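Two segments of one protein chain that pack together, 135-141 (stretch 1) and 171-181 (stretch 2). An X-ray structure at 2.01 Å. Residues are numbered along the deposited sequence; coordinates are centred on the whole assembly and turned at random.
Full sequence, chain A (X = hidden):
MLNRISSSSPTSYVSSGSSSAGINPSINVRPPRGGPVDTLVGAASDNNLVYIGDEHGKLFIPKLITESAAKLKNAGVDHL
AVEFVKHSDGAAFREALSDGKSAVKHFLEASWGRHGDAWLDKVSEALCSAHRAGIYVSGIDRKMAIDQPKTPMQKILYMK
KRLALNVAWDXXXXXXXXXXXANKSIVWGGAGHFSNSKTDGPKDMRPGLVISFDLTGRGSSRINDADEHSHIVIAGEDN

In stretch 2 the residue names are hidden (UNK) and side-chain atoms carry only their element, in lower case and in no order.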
# COMPACT_ATOMS: atom_id res chain seq x y z
N ILE A 135 -13.48 2.15 6.70
CA ILE A 135 -12.11 2.64 6.65
C ILE A 135 -12.08 3.87 5.74
O ILE A 135 -12.57 3.83 4.60
CB ILE A 135 -11.14 1.56 6.15
CG1 ILE A 135 -11.13 0.37 7.11
CG2 ILE A 135 -9.73 2.13 5.99
CD1 ILE A 135 -10.36 -0.83 6.60
N TYR A 136 -11.48 4.95 6.24
CA TYR A 136 -11.29 6.16 5.44
C TYR A 136 -10.17 5.93 4.42
O TYR A 136 -9.03 5.64 4.80
CB TYR A 136 -10.97 7.33 6.36
CG TYR A 136 -10.60 8.62 5.67
CD1 TYR A 136 -11.22 9.01 4.49
CD2 TYR A 136 -9.64 9.47 6.21
CE1 TYR A 136 -10.88 10.20 3.86
CE2 TYR A 136 -9.29 10.65 5.59
CZ TYR A 136 -9.92 11.02 4.42
OH TYR A 136 -9.57 12.20 3.80
N VAL A 137 -10.50 6.04 3.14
CA VAL A 137 -9.55 5.85 2.05
C VAL A 137 -9.16 7.21 1.50
O VAL A 137 -10.03 7.99 1.09
CB VAL A 137 -10.14 4.97 0.93
CG1 VAL A 137 -9.07 4.63 -0.09
CG2 VAL A 137 -10.77 3.70 1.50
N SER A 138 -7.87 7.50 1.47
CA SER A 138 -7.39 8.78 0.97
C SER A 138 -6.17 8.56 0.09
O SER A 138 -5.59 7.47 0.05
CB SER A 138 -7.04 9.74 2.12
OG SER A 138 -5.87 9.30 2.80
N GLY A 139 -5.79 9.61 -0.63
CA GLY A 139 -4.67 9.57 -1.55
C GLY A 139 -3.41 10.19 -0.96
O GLY A 139 -3.48 11.11 -0.15
N ILE A 140 -2.26 9.67 -1.37
CA ILE A 140 -0.97 10.17 -0.93
C ILE A 140 -0.14 10.76 -2.06
O ILE A 140 0.86 11.43 -1.78
CB ILE A 140 -0.15 9.08 -0.21
CG1 ILE A 140 0.22 7.97 -1.21
CG2 ILE A 140 -0.92 8.55 0.97
CD1 ILE A 140 0.99 6.82 -0.63
N ASP A 141 -0.51 10.52 -3.31
CA ASP A 141 0.41 10.78 -4.40
C ASP A 141 0.43 12.27 -4.75
O ASP A 141 -0.48 13.03 -4.43
CB ASP A 141 0.05 9.95 -5.63
CG ASP A 141 1.23 9.75 -6.56
OD1 ASP A 141 2.38 10.04 -6.14
OD2 ASP A 141 1.02 9.29 -7.70
N UNK A 171 3.59 12.97 4.39
CA UNK A 171 2.85 14.12 4.90
C UNK A 171 1.36 13.99 4.62
O UNK A 171 0.53 14.34 5.47
c UNK A 171 3.41 15.41 4.29
N UNK A 172 1.00 13.50 3.43
CA UNK A 172 -0.41 13.34 3.09
C UNK A 172 -1.05 12.22 3.90
O UNK A 172 -2.20 12.35 4.34
c UNK A 172 -0.55 13.06 1.60
N UNK A 173 -0.34 11.11 4.09
CA UNK A 173 -0.89 10.00 4.87
C UNK A 173 -1.06 10.40 6.33
O UNK A 173 -2.05 10.01 6.97
c UNK A 173 0.02 8.78 4.75
N UNK A 174 -0.12 11.17 6.86
CA UNK A 174 -0.24 11.67 8.22
C UNK A 174 -1.44 12.60 8.36
O UNK A 174 -2.27 12.43 9.26
c UNK A 174 1.04 12.41 8.62
o UNK A 174 2.15 11.50 8.57
c UNK A 174 0.92 12.99 10.02
N UNK A 175 -1.53 13.60 7.49
CA UNK A 175 -2.61 14.57 7.56
C UNK A 175 -3.97 13.88 7.61
O UNK A 175 -4.83 14.22 8.44
c UNK A 175 -3.79 17.18 4.95
c UNK A 175 -2.54 15.52 6.36
n UNK A 175 -3.93 20.03 4.95
n UNK A 175 -1.75 20.16 4.25
n UNK A 175 -2.71 18.10 4.59
c UNK A 175 -3.61 16.61 6.35
c UNK A 175 -2.80 19.43 4.60
N UNK A 176 -4.20 12.92 6.72
CA UNK A 176 -5.52 12.31 6.61
C UNK A 176 -5.79 11.32 7.74
O UNK A 176 -6.94 11.19 8.17
c UNK A 176 -6.50 13.82 4.31
c UNK A 176 -5.66 11.62 5.25
o UNK A 176 -6.04 14.94 3.99
c UNK A 176 -5.63 12.60 4.07
o UNK A 176 -7.62 13.67 4.83
N UNK A 177 -4.77 10.63 8.24
CA UNK A 177 -4.95 9.80 9.43
C UNK A 177 -5.41 10.65 10.61
O UNK A 177 -6.36 10.30 11.32
c UNK A 177 -3.66 9.06 9.77
N UNK A 178 -4.74 11.79 10.83
CA UNK A 178 -5.12 12.66 11.93
C UNK A 178 -6.50 13.27 11.72
O UNK A 178 -7.24 13.47 12.69
c UNK A 178 -4.08 13.77 12.11
o UNK A 178 -2.79 13.23 12.35
N UNK A 179 -6.86 13.57 10.47
CA UNK A 179 -8.13 14.23 10.19
C UNK A 179 -9.33 13.39 10.62
O UNK A 179 -10.42 13.93 10.81
c UNK A 179 -8.23 14.56 8.71
N UNK A 180 -9.15 12.07 10.78
CA UNK A 180 -10.21 11.19 11.24
C UNK A 180 -9.85 10.50 12.55
O UNK A 180 -10.53 9.56 12.96
c UNK A 180 -11.08 10.84 8.91
c UNK A 180 -10.58 10.15 10.17
c UNK A 180 -9.38 9.25 9.86
N UNK A 181 -8.78 10.95 13.21
CA UNK A 181 -8.37 10.39 14.50
C UNK A 181 -8.20 8.88 14.40
O UNK A 181 -8.75 8.10 15.19
s UNK A 181 -9.51 12.52 15.92
c UNK A 181 -9.38 10.75 15.59
O HOH W 1 -3.56 10.60 2.42

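Position 171 carries a single side-chain carbon, which points sideways and makes no contact with stretch 1; one carbon and nothing beyond it makes this A171. Position 172 also ends at one carbon, but here it points toward the strand, with CB 3.9 Å from the CA of I140 and 3.9 Å from the O of G139. It is A172, and its short side chain accompanies the closest backbone pairing of the register, 5.2 Å between the CA atoms of I140 and A172. At 173 there is again one carbon, directed sideways, its CB 3.9 Å from I140 CG2, so the residue is A173.

Position 174 has a carbon bearing one oxygen and one carbon. Valine has the same branched outline, but the oxygen on one branch identifies T174; it makes no contact with the strand. At 175, three carbons lead to a nitrogen and then to a carbon holding two more nitrogens. That guanidinium group identifies R175, which is out of reach of stretch 1.

Position 176 shows three carbons, the third carrying two oxygens. Its CB lies 3.4 Å from S138 OG, and one of the terminal oxygens is 2.7 Å from Y136 OH. The carboxylate at the end of a two-methylene chain is that of E176; glutamine would have the same outline, but one terminal atom would be nitrogen. The tyrosine hydroxyl donates to E176 OE1.

Position 177 has one carbon pointing away from the strand and is A177. At 178 one carbon is followed by one oxygen, giving S178, whose OG donates to the O of T174 at 3.2 Å, one turn back along the helix. Position 179 bears a lone carbon directed toward the strand but making no contact with it: A179. Position 180 has a carbon carrying two carbons, one of them 3.4 Å from Y136 CD2, and is V180. At 181 a carbon leads to a sulfur, as in C181, out of reach of stretch 1.

Strand and helix run nearly antiparallel, at 158°, with their axes 7.4 Å apart at closest approach. Near I140 the small side chains of A172 and A173 permit close apolar packing, while at the other end Y136 combines its contact with V180 and its hydrogen bond to E176. Between these sites, one water binds S138 OG at 2.7 Å, donates to G139 O at 2.6 Å and donates weakly to A172 O at 2.9 Å, linking the two backbones.

Stretch 2 171-181: AAATREASAVC
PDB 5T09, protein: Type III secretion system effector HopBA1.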